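Cytolethal distending toxin protein B (Haemophilus ducreyi, PDB 1SR4) is the DNase I-like subunit of a three-chain bacterial genotoxin and probably acts in target cells as a nuclease that damages DNA. Local coordinates at residues Gln29-Glu34 and Trp71-Arg76; Phe110-Asp115 and Phe155-Ser160; Asp146-Ile151 and Glu186-Gln191; Ser246-Thr249 and Phe253-Ser256. One frame throughout, in Å; residues are numbered along the deposited sequence.

Interaction 1 of 4, residues Gln29-Glu34 and Trp71-Arg76; sequences QLLSGE and WNLGTR
Leu-31 meets Leu-73 and Trp-71 in a buried apolar cluster, where the C-terminal end of helix 20-31 packs against the end of strand 67-72 in the eight-stranded sheet of the DNase I-like fold. The two leucine side chains run at about a right angle to each other. CD1 of Leu-73 sits beside the base of Leu-31, 3.9 Å from its CB, and is equally near the methyl at its tip, with 4.0 Å to CD1 of Leu-31. That same CD1 of Leu-31 also approaches the six-membered part of the indole obliquely, 4.2 Å from CZ3 of Trp-71. Leu-73 serves both neighbours with different branches: while CD1 faces the helix, CD2 lies over one face of the Trp-71 ring, toward its rim. The indole reaches the helix because its CG is anti to the backbone N (chi1 177°), and further along it rests on Asn-24, Val-27 and Arg-28 of the same helix. Val-82 of strand 81-87 touches both Trp-71 and Leu-73. Behind this first shell the chain turns at Asn-72, whose OD1 takes the backbone N-H of Gly-74 at 2.8 Å in an Asx turn. The donor stands well above the carbonyl plane of the side-chain amide. At the other end of that amide, ND2 of Asn-72 gives a bond of 2.9 Å to O of Thr-75, which lies near the amide plane.

Interaction 2 of 4, residues Phe110-Asp115 and Phe155-Ser160; sequences FIVHSD and FTTFNS
Phe-158 of helix 147-159 drives the edge of its ring into the face of Phe-110 on strand 108-112, a T-shaped pair with centroids 4.9 Å apart and planes at 70°. At its base, the CB of Phe-158 leaves the helix without pointing at the strand. With CG anti to the carbonyl carbon (chi1 -62°), the ring then swings across until its far end meets the other phenylalanine. Halfway along, one face of the ring is covered by CG2 of the preceding residue, Thr-157, which lies over its centre. Further out, CE1 of Phe-158 comes within 3.6 Å of CZ of Phe-110. The last atom, CZ of Phe-158, stands over the centre of the Phe-110 ring, 3.7 Å above its plane and nearly equidistant from all six carbons. A second, looser contact runs alongside, where Val-112 and Thr-157 slide past each other and CG2 of Val-112 lies 4.1 Å from OG1 of Thr-157. That hydroxyl is hydrogen-bonded to O of Asn-153, one turn earlier, so it turns to its own helix for a polar partner. The rings of Phe-158 and Trp-172 also meet, and Val-133 and Phe-135 of strand 132-138 touch both phenylalanines. The pair thus lies between helix 147-159 and the six-stranded sheet, at the edge formed within this chain by strand 108-112.

Interaction 3 of 4, residues Asp146-Ile151 and Glu186-Gln191; sequences DAVSLI and EVALRQ
Val-148 and Ile-151, one turn apart on helix 147-159, pack against Ala-188 and Leu-189 at the C-terminal end of helix 182-189, a helix-to-helix contact beside the six-stranded sheet of the DNase I-like fold. The two backbones come close, with 5.9 Å between CA of Val-148 and CA of Leu-189, and the small side chain of Ala-188 suits such an approach. Val-148 points at the partner helix and uses both methyls, one on the leucine side chain, the other on the alanine CB and the backbone that follows it. Its CG1, anti to the backbone N (chi1 167°), lies 4.2 Å from CD2 of Leu-189. CG2, the branch beside the backbone N, meets CB of Ala-188 at 3.6 Å and is 4.1 Å from N of Leu-189.

Leu-189 starts in a different direction, its CB not aimed at the other helix. Its first torsion of -93°, well off a staggered value, places CG; the second holds CD1 anti to CA and leaves CD2 as the branch that meets Val-148 and Ile-151. There the leucine crosses Ile-151 at about a right angle. On the isoleucine it is the branched base that does the touching, CG2 and CB, and the longer CG1 arm takes no part. Around this apolar contact, Val-195 of helix 193-197 and Ile-219 of strand 216-221 each touch both Ile-151 and Leu-189, joining the helices to the sheet. CD2 of Leu-189 lies 4.1 Å from CG2 of Ile-151.

Interaction 4 of 4, residues Ser246-Thr249 and Phe253-Ser256; sequences SQIT and FPVS
Ile-248 and Phe-253 face each other across a short connection with their CA atoms 7.0 Å apart, just before strand 255-259 of the eight-stranded sheet in the DNase I-like fold; the two segments share no hydrogen bond with each other, and the backbone of Phe-253 pairs with Thr-208 and that of Pro-254 with Met-240. The contact hangs on one methyl. Ile-248 points toward the other segment, and its CG1 arm runs on extended (chi2 -173°), bringing CD1 against both the phenyl ring and the proline. CD1 of Ile-248 is 3.2 Å from CD1 of Phe-253, a tight approach oblique to the ring, with the two side chains crossing at about a right angle. Toward Pro-254 the isoleucine reaches tip to tip, and its CD1 lies 3.5 Å from the proline CD.

Trp-10 of strand 7-11 touches both Ile-248 and Pro-254. Phe-253 also packs on Leu-156 of the protein C chain and on Pro-146 of the subunit A chain, so the cluster lies at the junction of the three toxin chains. The neighbouring Gln-247 gives its NE2 to backbone oxygens of both these chains. Its OE1 turns back instead, accepting the backbone N-H of Ile-248 at 2.8 Å with a bent N-H...O angle of 133°.

Interactions 2 and 3 are neighbours, their centres 13 Å apart, and share helix 147-159: its later part meets strand 108-112 and its first turns meet helix 182-189. Their segments alternate along the chain, and Ser-149 OG of interaction 3 is hydrogen-bonded to Asp-115 N of interaction 2. Interactions 1 and 4, centres 16 Å apart, are joined by the packing of Leu-30 on Pro-254 and a probable hydrogen bond from Gln-29 NE2 to Ser-246 OG. Interactions 1 and 2 have centres about 32 Å apart, on opposite sides of the chain's centre. Interaction 1 comes first along the chain and interaction 4 last; both belong to the eight-stranded sheet, and subunits A and C touch their segments alone, whereas 2 and 3 pack helices beside the six-stranded sheet.

Interaction 1 of 4, residues Gln29-Glu34 and Trp71-Arg76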
loop_
_atom_site.group_PDB
_atom_site.type_symbol
_atom_site.label_atom_id
_atom_site.label_comp_id
_atom_site.label_asym_id
_atom_site.label_seq_id
_atom_site.Cartn_x
_atom_site.Cartn_y
_atom_site.Cartn_z
ATOM N N GLN B 29 3.657 -2.058 4.194
ATOM C CA GLN B 29 2.351 -2.684 4.358
ATOM C C GLN B 29 2.061 -3.756 3.299
ATOM O O GLN B 29 1.381 -4.747 3.585
ATOM C CB GLN B 29 1.250 -1.596 4.378
ATOM C CG GLN B 29 1.276 -0.765 5.678
ATOM C CD GLN B 29 0.399 0.497 5.659
ATOM O OE1 GLN B 29 -0.462 0.664 4.790
ATOM N NE2 GLN B 29 0.614 1.387 6.647
ATOM N N LEU B 30 2.584 -3.586 2.086
ATOM C CA LEU B 30 2.339 -4.574 1.034
ATOM C C LEU B 30 3.042 -5.905 1.330
ATOM O O LEU B 30 2.622 -6.970 0.859
ATOM C CB LEU B 30 2.817 -4.041 -0.333
ATOM C CG LEU B 30 2.149 -2.741 -0.816
ATOM C CD1 LEU B 30 2.726 -2.380 -2.180
ATOM C CD2 LEU B 30 0.621 -2.893 -0.916
ATOM N N LEU B 31 4.116 -5.836 2.105
ATOM C CA LEU B 31 4.889 -7.036 2.440
ATOM C C LEU B 31 4.532 -7.723 3.766
ATOM O O LEU B 31 4.970 -8.837 4.018
ATOM C CB LEU B 31 6.381 -6.672 2.471
ATOM C CG LEU B 31 6.983 -6.157 1.160
ATOM C CD1 LEU B 31 8.275 -5.384 1.435
ATOM C CD2 LEU B 31 7.227 -7.326 0.228
ATOM N N SER B 32 3.742 -7.083 4.616
ATOM C CA SER B 32 3.465 -7.705 5.908
ATOM C C SER B 32 2.230 -8.563 6.030
ATOM O O SER B 32 1.402 -8.637 5.119
ATOM C CB SER B 32 3.452 -6.647 7.006
ATOM O OG SER B 32 2.459 -5.692 6.765
ATOM N N GLY B 33 2.137 -9.235 7.174
ATOM C CA GLY B 33 0.996 -10.075 7.452
ATOM C C GLY B 33 0.986 -11.354 6.655
ATOM O O GLY B 33 1.833 -11.571 5.794
ATOM N N GLU B 34 0.008 -12.199 6.964
ATOM C CA GLU B 34 -0.196 -13.487 6.313
ATOM C C GLU B 34 -0.426 -13.356 4.812
ATOM O O GLU B 34 -0.120 -14.275 4.058
ATOM C CB GLU B 34 -1.426 -14.188 6.926
ATOM C CG GLU B 34 -1.152 -15.116 8.116
ATOM C CD GLU B 34 -2.446 -15.631 8.768
ATOM O OE1 GLU B 34 -3.417 -15.901 8.032
ATOM O OE2 GLU B 34 -2.494 -15.773 10.014
ATOM N N TRP B 71 16.973 -5.755 3.455
ATOM C CA TRP B 71 16.285 -4.686 4.153
ATOM C C TRP B 71 15.493 -5.334 5.271
ATOM O O TRP B 71 14.759 -6.288 5.034
ATOM C CB TRP B 71 15.365 -3.965 3.166
ATOM C CG TRP B 71 14.533 -2.872 3.753
ATOM C CD1 TRP B 71 14.896 -1.985 4.719
ATOM C CD2 TRP B 71 13.208 -2.510 3.351
ATOM N NE1 TRP B 71 13.883 -1.085 4.947
ATOM C CE2 TRP B 71 12.833 -1.385 4.117
ATOM C CE3 TRP B 71 12.306 -3.024 2.411
ATOM C CZ2 TRP B 71 11.587 -0.763 3.975
ATOM C CZ3 TRP B 71 11.065 -2.406 2.266
ATOM C CH2 TRP B 71 10.720 -1.285 3.048
ATOM N N ASN B 72 15.658 -4.823 6.483
ATOM C CA ASN B 72 14.981 -5.385 7.644
ATOM C C ASN B 72 13.673 -4.667 7.942
ATOM O O ASN B 72 13.679 -3.517 8.364
ATOM C CB ASN B 72 15.909 -5.317 8.864
ATOM C CG ASN B 72 15.310 -5.985 10.089
ATOM O OD1 ASN B 72 14.236 -6.600 10.011
ATOM N ND2 ASN B 72 15.998 -5.869 11.227
ATOM N N LEU B 73 12.553 -5.351 7.725
ATOM C CA LEU B 73 11.230 -4.771 7.971
ATOM C C LEU B 73 10.881 -4.836 9.461
ATOM O O LEU B 73 9.879 -4.266 9.904
ATOM C CB LEU B 73 10.162 -5.527 7.167
ATOM C CG LEU B 73 10.328 -5.574 5.643
ATOM C CD1 LEU B 73 9.342 -6.582 5.055
ATOM C CD2 LEU B 73 10.100 -4.187 5.048
ATOM N N GLY B 74 11.693 -5.560 10.222
ATOM C CA GLY B 74 11.460 -5.660 11.646
ATOM C C GLY B 74 12.524 -4.902 12.420
ATOM O O GLY B 74 13.205 -4.027 11.873
ATOM N N THR B 75 12.665 -5.237 13.700
ATOM C CA THR B 75 13.643 -4.603 14.579
ATOM C C THR B 75 14.976 -5.370 14.541
ATOM O O THR B 75 15.069 -6.436 13.937
ATOM C CB THR B 75 13.122 -4.598 16.042
ATOM O OG1 THR B 75 12.972 -5.951 16.497
ATOM C CG2 THR B 75 11.747 -3.904 16.121
ATOM N N ARG B 76 16.013 -4.823 15.172
ATOM C CA ARG B 76 17.292 -5.519 15.210
ATOM C C ARG B 76 17.114 -6.822 15.998
ATOM O O ARG B 76 17.671 -7.845 15.618
ATOM C CB ARG B 76 18.375 -4.651 15.875
ATOM C CG ARG B 76 19.729 -5.381 16.066
ATOM C CD ARG B 76 20.840 -4.424 16.531
ATOM N NE ARG B 76 20.980 -3.308 15.597
ATOM C CZ ARG B 76 21.636 -3.368 14.443
ATOM N NH1 ARG B 76 22.234 -4.492 14.072
ATOM N NH2 ARG B 76 21.676 -2.308 13.643
#

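Interaction 2 of 4, residues Phe110-Asp115 and Phe155-Ser160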
loop_
_atom_site.group_PDB
_atom_site.type_symbol
_atom_site.label_atom_id
_atom_site.label_comp_id
_atom_site.label_asym_id
_atom_site.label_seq_id
_atom_site.Cartn_x
_atom_site.Cartn_y
_atom_site.Cartn_z
ATOM N N PHE B 110 17.886 -11.533 -14.681
ATOM C CA PHE B 110 17.759 -11.414 -16.135
ATOM C C PHE B 110 17.402 -9.978 -16.482
ATOM O O PHE B 110 16.573 -9.374 -15.809
ATOM C CB PHE B 110 16.596 -12.267 -16.653
ATOM C CG PHE B 110 16.829 -13.745 -16.611
ATOM C CD1 PHE B 110 17.470 -14.390 -17.659
ATOM C CD2 PHE B 110 16.349 -14.507 -15.552
ATOM C CE1 PHE B 110 17.623 -15.789 -17.659
ATOM C CE2 PHE B 110 16.498 -15.898 -15.540
ATOM C CZ PHE B 110 17.135 -16.538 -16.599
ATOM N N ILE B 111 18.024 -9.432 -17.518
ATOM C CA ILE B 111 17.692 -8.098 -17.995
ATOM C C ILE B 111 17.345 -8.318 -19.465
ATOM O O ILE B 111 18.143 -8.884 -20.209
ATOM C CB ILE B 111 18.881 -7.097 -17.897
ATOM C CG1 ILE B 111 19.120 -6.672 -16.445
ATOM C CG2 ILE B 111 18.580 -5.857 -18.713
ATOM C CD1 ILE B 111 19.886 -7.684 -15.630
ATOM N N VAL B 112 16.155 -7.908 -19.880
ATOM C CA VAL B 112 15.751 -8.084 -21.270
ATOM C C VAL B 112 15.289 -6.757 -21.858
ATOM O O VAL B 112 14.420 -6.080 -21.294
ATOM C CB VAL B 112 14.620 -9.124 -21.397
ATOM C CG1 VAL B 112 14.271 -9.360 -22.865
ATOM C CG2 VAL B 112 15.060 -10.431 -20.767
ATOM N N HIS B 113 15.897 -6.377 -22.982
ATOM C CA HIS B 113 15.550 -5.130 -23.652
ATOM C C HIS B 113 14.466 -5.341 -24.685
ATOM O O HIS B 113 14.242 -6.466 -25.143
ATOM C CB HIS B 113 16.780 -4.534 -24.346
ATOM C CG HIS B 113 17.843 -4.079 -23.397
ATOM N ND1 HIS B 113 18.785 -4.935 -22.868
ATOM C CD2 HIS B 113 18.078 -2.866 -22.840
ATOM C CE1 HIS B 113 19.552 -4.270 -22.021
ATOM N NE2 HIS B 113 19.144 -3.013 -21.985
ATOM N N SER B 114 13.788 -4.253 -25.044
ATOM C CA SER B 114 12.760 -4.299 -26.075
ATOM C C SER B 114 13.523 -3.968 -27.370
ATOM O O SER B 114 14.744 -3.852 -27.338
ATOM C CB SER B 114 11.689 -3.251 -25.794
ATOM O OG SER B 114 12.277 -1.978 -25.563
ATOM N N ASP B 115 12.820 -3.812 -28.488
ATOM C CA ASP B 115 13.474 -3.500 -29.761
ATOM C C ASP B 115 14.232 -2.174 -29.740
ATOM O O ASP B 115 13.790 -1.199 -29.130
ATOM C CB ASP B 115 12.457 -3.441 -30.907
ATOM C CG ASP B 115 12.056 -4.818 -31.416
ATOM O OD1 ASP B 115 12.741 -5.809 -31.082
ATOM O OD2 ASP B 115 11.058 -4.903 -32.168
ATOM N N PHE B 155 9.862 -13.761 -24.214
ATOM C CA PHE B 155 9.407 -15.073 -24.686
ATOM C C PHE B 155 10.538 -15.860 -25.363
ATOM O O PHE B 155 10.817 -17.006 -25.000
ATOM C CB PHE B 155 8.253 -14.906 -25.683
ATOM C CG PHE B 155 7.790 -16.202 -26.306
ATOM C CD1 PHE B 155 7.016 -17.103 -25.582
ATOM C CD2 PHE B 155 8.146 -16.527 -27.612
ATOM C CE1 PHE B 155 6.604 -18.313 -26.156
ATOM C CE2 PHE B 155 7.741 -17.726 -28.191
ATOM C CZ PHE B 155 6.970 -18.621 -27.463
ATOM N N THR B 156 11.183 -15.251 -26.352
ATOM C CA THR B 156 12.258 -15.923 -27.077
ATOM C C THR B 156 13.423 -16.264 -26.156
ATOM O O THR B 156 14.148 -17.223 -26.402
ATOM C CB THR B 156 12.780 -15.059 -28.232
ATOM O OG1 THR B 156 13.380 -13.876 -27.703
ATOM C CG2 THR B 156 11.643 -14.646 -29.142
ATOM N N THR B 157 13.601 -15.474 -25.099
ATOM C CA THR B 157 14.666 -15.711 -24.133
ATOM C C THR B 157 14.524 -17.080 -23.480
ATOM O O THR B 157 15.515 -17.768 -23.234
ATOM C CB THR B 157 14.650 -14.652 -23.012
ATOM O OG1 THR B 157 15.038 -13.384 -23.546
ATOM C CG2 THR B 157 15.597 -15.044 -21.885
ATOM N N PHE B 158 13.290 -17.476 -23.204
ATOM C CA PHE B 158 13.035 -18.747 -22.542
ATOM C C PHE B 158 12.427 -19.811 -23.429
ATOM O O PHE B 158 12.651 -21.000 -23.214
ATOM C CB PHE B 158 12.094 -18.536 -21.348
ATOM C CG PHE B 158 12.656 -17.639 -20.285
ATOM C CD1 PHE B 158 13.640 -18.096 -19.424
ATOM C CD2 PHE B 158 12.219 -16.324 -20.169
ATOM C CE1 PHE B 158 14.190 -17.256 -18.459
ATOM C CE2 PHE B 158 12.764 -15.471 -19.203
ATOM C CZ PHE B 158 13.749 -15.936 -18.351
ATOM N N ASN B 159 11.660 -19.387 -24.424
ATOM C CA ASN B 159 10.966 -20.327 -25.289
ATOM C C ASN B 159 11.404 -20.420 -26.748
ATOM O O ASN B 159 10.550 -20.534 -27.632
ATOM C CB ASN B 159 9.462 -20.034 -25.249
ATOM C CG ASN B 159 8.937 -19.828 -23.826
ATOM O OD1 ASN B 159 8.836 -18.691 -23.335
ATOM N ND2 ASN B 159 8.611 -20.930 -23.155
ATOM N N SER B 160 12.708 -20.384 -27.019
ATOM C CA SER B 160 13.165 -20.504 -28.405
ATOM C C SER B 160 14.052 -21.736 -28.584
ATOM O O SER B 160 14.995 -21.956 -27.820
ATOM C CB SER B 160 13.924 -19.245 -28.852
ATOM O OG SER B 160 15.232 -19.187 -28.308
#

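Interaction 3 of 4, residues Asp146-Ile151 and Glu186-Gln191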
loop_
_atom_site.group_PDB
_atom_site.type_symbol
_atom_site.label_atom_id
_atom_site.label_comp_id
_atom_site.label_asym_id
_atom_site.label_seq_id
_atom_site.Cartn_x
_atom_site.Cartn_y
_atom_site.Cartn_z
ATOM N N ASP B 146 6.582 0.157 -26.441
ATOM C CA ASP B 146 7.686 -0.789 -26.385
ATOM C C ASP B 146 7.274 -2.143 -25.814
ATOM O O ASP B 146 8.055 -3.097 -25.844
ATOM C CB ASP B 146 8.810 -0.200 -25.515
ATOM C CG ASP B 146 8.330 0.185 -24.098
ATOM O OD1 ASP B 146 7.193 0.676 -23.947
ATOM O OD2 ASP B 146 9.102 0.018 -23.135
ATOM N N ALA B 147 6.046 -2.238 -25.315
ATOM C CA ALA B 147 5.578 -3.461 -24.661
ATOM C C ALA B 147 5.537 -4.762 -25.462
ATOM O O ALA B 147 5.902 -5.824 -24.952
ATOM C CB ALA B 147 4.211 -3.198 -24.036
ATOM N N VAL B 148 5.090 -4.700 -26.708
ATOM C CA VAL B 148 5.014 -5.921 -27.495
ATOM C C VAL B 148 6.378 -6.551 -27.764
ATOM O O VAL B 148 6.539 -7.766 -27.579
ATOM C CB VAL B 148 4.260 -5.682 -28.831
ATOM C CG1 VAL B 148 4.468 -6.868 -29.773
ATOM C CG2 VAL B 148 2.767 -5.501 -28.549
ATOM N N SER B 149 7.361 -5.755 -28.198
ATOM C CA SER B 149 8.691 -6.322 -28.456
ATOM C C SER B 149 9.371 -6.731 -27.151
ATOM O O SER B 149 10.185 -7.656 -27.131
ATOM C CB SER B 149 9.587 -5.353 -29.264
ATOM O OG SER B 149 9.915 -4.180 -28.557
ATOM N N LEU B 150 9.029 -6.066 -26.053
ATOM C CA LEU B 150 9.608 -6.429 -24.756
ATOM C C LEU B 150 9.109 -7.837 -24.386
ATOM O O LEU B 150 9.898 -8.705 -24.024
ATOM C CB LEU B 150 9.199 -5.426 -23.670
ATOM C CG LEU B 150 9.857 -5.598 -22.292
ATOM C CD1 LEU B 150 11.366 -5.503 -22.433
ATOM C CD2 LEU B 150 9.349 -4.525 -21.327
ATOM N N ILE B 151 7.802 -8.058 -24.497
ATOM C CA ILE B 151 7.202 -9.358 -24.192
ATOM C C ILE B 151 7.768 -10.432 -25.144
ATOM O O ILE B 151 8.134 -11.528 -24.712
ATOM C CB ILE B 151 5.648 -9.309 -24.347
ATOM C CG1 ILE B 151 5.050 -8.267 -23.386
ATOM C CG2 ILE B 151 5.039 -10.700 -24.096
ATOM C CD1 ILE B 151 5.464 -8.447 -21.971
ATOM N N GLU B 186 -3.443 -6.766 -25.448
ATOM C CA GLU B 186 -3.858 -8.074 -25.933
ATOM C C GLU B 186 -4.000 -8.089 -27.465
ATOM O O GLU B 186 -3.522 -9.007 -28.132
ATOM C CB GLU B 186 -5.181 -8.481 -25.264
ATOM C CG GLU B 186 -5.775 -9.797 -25.776
ATOM C CD GLU B 186 -7.126 -10.131 -25.142
ATOM O OE1 GLU B 186 -7.999 -9.238 -25.061
ATOM O OE2 GLU B 186 -7.321 -11.296 -24.732
ATOM N N VAL B 187 -4.643 -7.068 -28.022
ATOM C CA VAL B 187 -4.825 -7.011 -29.472
ATOM C C VAL B 187 -3.492 -6.896 -30.195
ATOM O O VAL B 187 -3.229 -7.635 -31.147
ATOM C CB VAL B 187 -5.710 -5.818 -29.896
ATOM C CG1 VAL B 187 -5.892 -5.819 -31.407
ATOM C CG2 VAL B 187 -7.066 -5.908 -29.219
ATOM N N ALA B 188 -2.646 -5.979 -29.741
ATOM C CA ALA B 188 -1.346 -5.792 -30.367
ATOM C C ALA B 188 -0.501 -7.072 -30.347
ATOM O O ALA B 188 0.154 -7.399 -31.341
ATOM C CB ALA B 188 -0.591 -4.640 -29.682
ATOM N N LEU B 189 -0.534 -7.817 -29.242
ATOM C CA LEU B 189 0.268 -9.038 -29.148
ATOM C C LEU B 189 -0.085 -10.088 -30.201
ATOM O O LEU B 189 0.715 -10.974 -30.498
ATOM C CB LEU B 189 0.169 -9.654 -27.742
ATOM C CG LEU B 189 1.254 -9.234 -26.733
ATOM C CD1 LEU B 189 0.972 -9.850 -25.379
ATOM C CD2 LEU B 189 2.623 -9.681 -27.215
ATOM N N ARG B 190 -1.276 -9.993 -30.768
ATOM C CA ARG B 190 -1.688 -10.948 -31.788
ATOM C C ARG B 190 -0.787 -10.927 -33.026
ATOM O O ARG B 190 -0.817 -11.854 -33.838
ATOM C CB ARG B 190 -3.141 -10.692 -32.173
ATOM C CG ARG B 190 -4.091 -11.108 -31.091
ATOM C CD ARG B 190 -5.477 -10.593 -31.345
ATOM N NE ARG B 190 -6.387 -11.030 -30.293
ATOM C CZ ARG B 190 -7.641 -10.613 -30.179
ATOM N NH1 ARG B 190 -8.136 -9.741 -31.053
ATOM N NH2 ARG B 190 -8.403 -11.072 -29.193
ATOM N N GLN B 191 0.011 -9.870 -33.162
ATOM C CA GLN B 191 0.940 -9.746 -34.278
ATOM C C GLN B 191 2.114 -10.717 -34.091
ATOM O O GLN B 191 2.945 -10.887 -34.986
ATOM C CB GLN B 191 1.463 -8.318 -34.372
ATOM C CG GLN B 191 0.390 -7.272 -34.642
ATOM C CD GLN B 191 -0.442 -7.578 -35.882
ATOM O OE1 GLN B 191 -1.458 -8.280 -35.813
ATOM N NE2 GLN B 191 -0.003 -7.060 -37.029
#

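Interaction 4 of 4, residues Ser246-Thr249 and Phe253-Ser256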
loop_
_atom_site.group_PDB
_atom_site.type_symbol
_atom_site.label_atom_id
_atom_site.label_comp_id
_atom_site.label_asym_id
_atom_site.label_seq_id
_atom_site.Cartn_x
_atom_site.Cartn_y
_atom_site.Cartn_z
ATOM N N SER B 246 -3.157 2.827 5.351
ATOM C CA SER B 246 -2.795 4.230 5.147
ATOM C C SER B 246 -3.169 4.728 3.760
ATOM O O SER B 246 -3.540 3.955 2.883
ATOM C CB SER B 246 -1.269 4.400 5.235
ATOM O OG SER B 246 -0.740 4.032 6.499
ATOM N N GLN B 247 -3.013 6.034 3.572
ATOM C CA GLN B 247 -3.207 6.649 2.270
ATOM C C GLN B 247 -2.161 5.977 1.356
ATOM O O GLN B 247 -1.077 5.577 1.825
ATOM C CB GLN B 247 -2.891 8.145 2.366
ATOM C CG GLN B 247 -2.637 8.861 1.036
ATOM C CD GLN B 247 -3.863 8.888 0.142
ATOM O OE1 GLN B 247 -4.464 7.840 -0.140
ATOM N NE2 GLN B 247 -4.243 10.084 -0.318
ATOM N N ILE B 248 -2.493 5.817 0.076
ATOM C CA ILE B 248 -1.551 5.263 -0.898
ATOM C C ILE B 248 -0.826 6.512 -1.364
ATOM O O ILE B 248 -1.456 7.427 -1.898
ATOM C CB ILE B 248 -2.272 4.589 -2.089
ATOM C CG1 ILE B 248 -3.090 3.400 -1.584
ATOM C CG2 ILE B 248 -1.242 4.076 -3.116
ATOM C CD1 ILE B 248 -3.701 2.571 -2.695
ATOM N N THR B 249 0.489 6.558 -1.149
ATOM C CA THR B 249 1.267 7.748 -1.472
ATOM C C THR B 249 1.731 7.997 -2.915
ATOM O O THR B 249 2.735 8.680 -3.144
ATOM C CB THR B 249 2.485 7.857 -0.524
ATOM O OG1 THR B 249 3.321 6.705 -0.677
ATOM C CG2 THR B 249 2.020 7.934 0.916
ATOM N N PHE B 253 -2.403 2.450 -7.710
ATOM C CA PHE B 253 -2.863 1.560 -6.651
ATOM C C PHE B 253 -2.084 0.250 -6.797
ATOM O O PHE B 253 -1.866 -0.228 -7.911
ATOM C CB PHE B 253 -4.368 1.319 -6.809
ATOM C CG PHE B 253 -5.201 2.545 -6.529
ATOM C CD1 PHE B 253 -5.661 2.805 -5.243
ATOM C CD2 PHE B 253 -5.465 3.463 -7.531
ATOM C CE1 PHE B 253 -6.367 3.966 -4.957
ATOM C CE2 PHE B 253 -6.168 4.628 -7.262
ATOM C CZ PHE B 253 -6.623 4.878 -5.962
ATOM N N PRO B 254 -1.637 -0.337 -5.680
ATOM C CA PRO B 254 -0.894 -1.592 -5.794
ATOM C C PRO B 254 -1.843 -2.675 -6.307
ATOM O O PRO B 254 -3.045 -2.638 -6.043
ATOM C CB PRO B 254 -0.403 -1.838 -4.362
ATOM C CG PRO B 254 -1.458 -1.203 -3.525
ATOM C CD PRO B 254 -1.791 0.076 -4.275
ATOM N N VAL B 255 -1.299 -3.624 -7.055
ATOM C CA VAL B 255 -2.091 -4.708 -7.630
ATOM C C VAL B 255 -1.453 -6.040 -7.240
ATOM O O VAL B 255 -0.235 -6.172 -7.314
ATOM C CB VAL B 255 -2.101 -4.593 -9.163
ATOM C CG1 VAL B 255 -2.901 -5.760 -9.779
ATOM C CG2 VAL B 255 -2.708 -3.240 -9.566
ATOM N N SER B 256 -2.259 -7.013 -6.820
ATOM C CA SER B 256 -1.708 -8.306 -6.433
ATOM C C SER B 256 -2.190 -9.398 -7.384
ATOM O O SER B 256 -3.201 -9.236 -8.072
ATOM C CB SER B 256 -2.118 -8.638 -4.995
ATOM O OG SER B 256 -3.530 -8.699 -4.933
#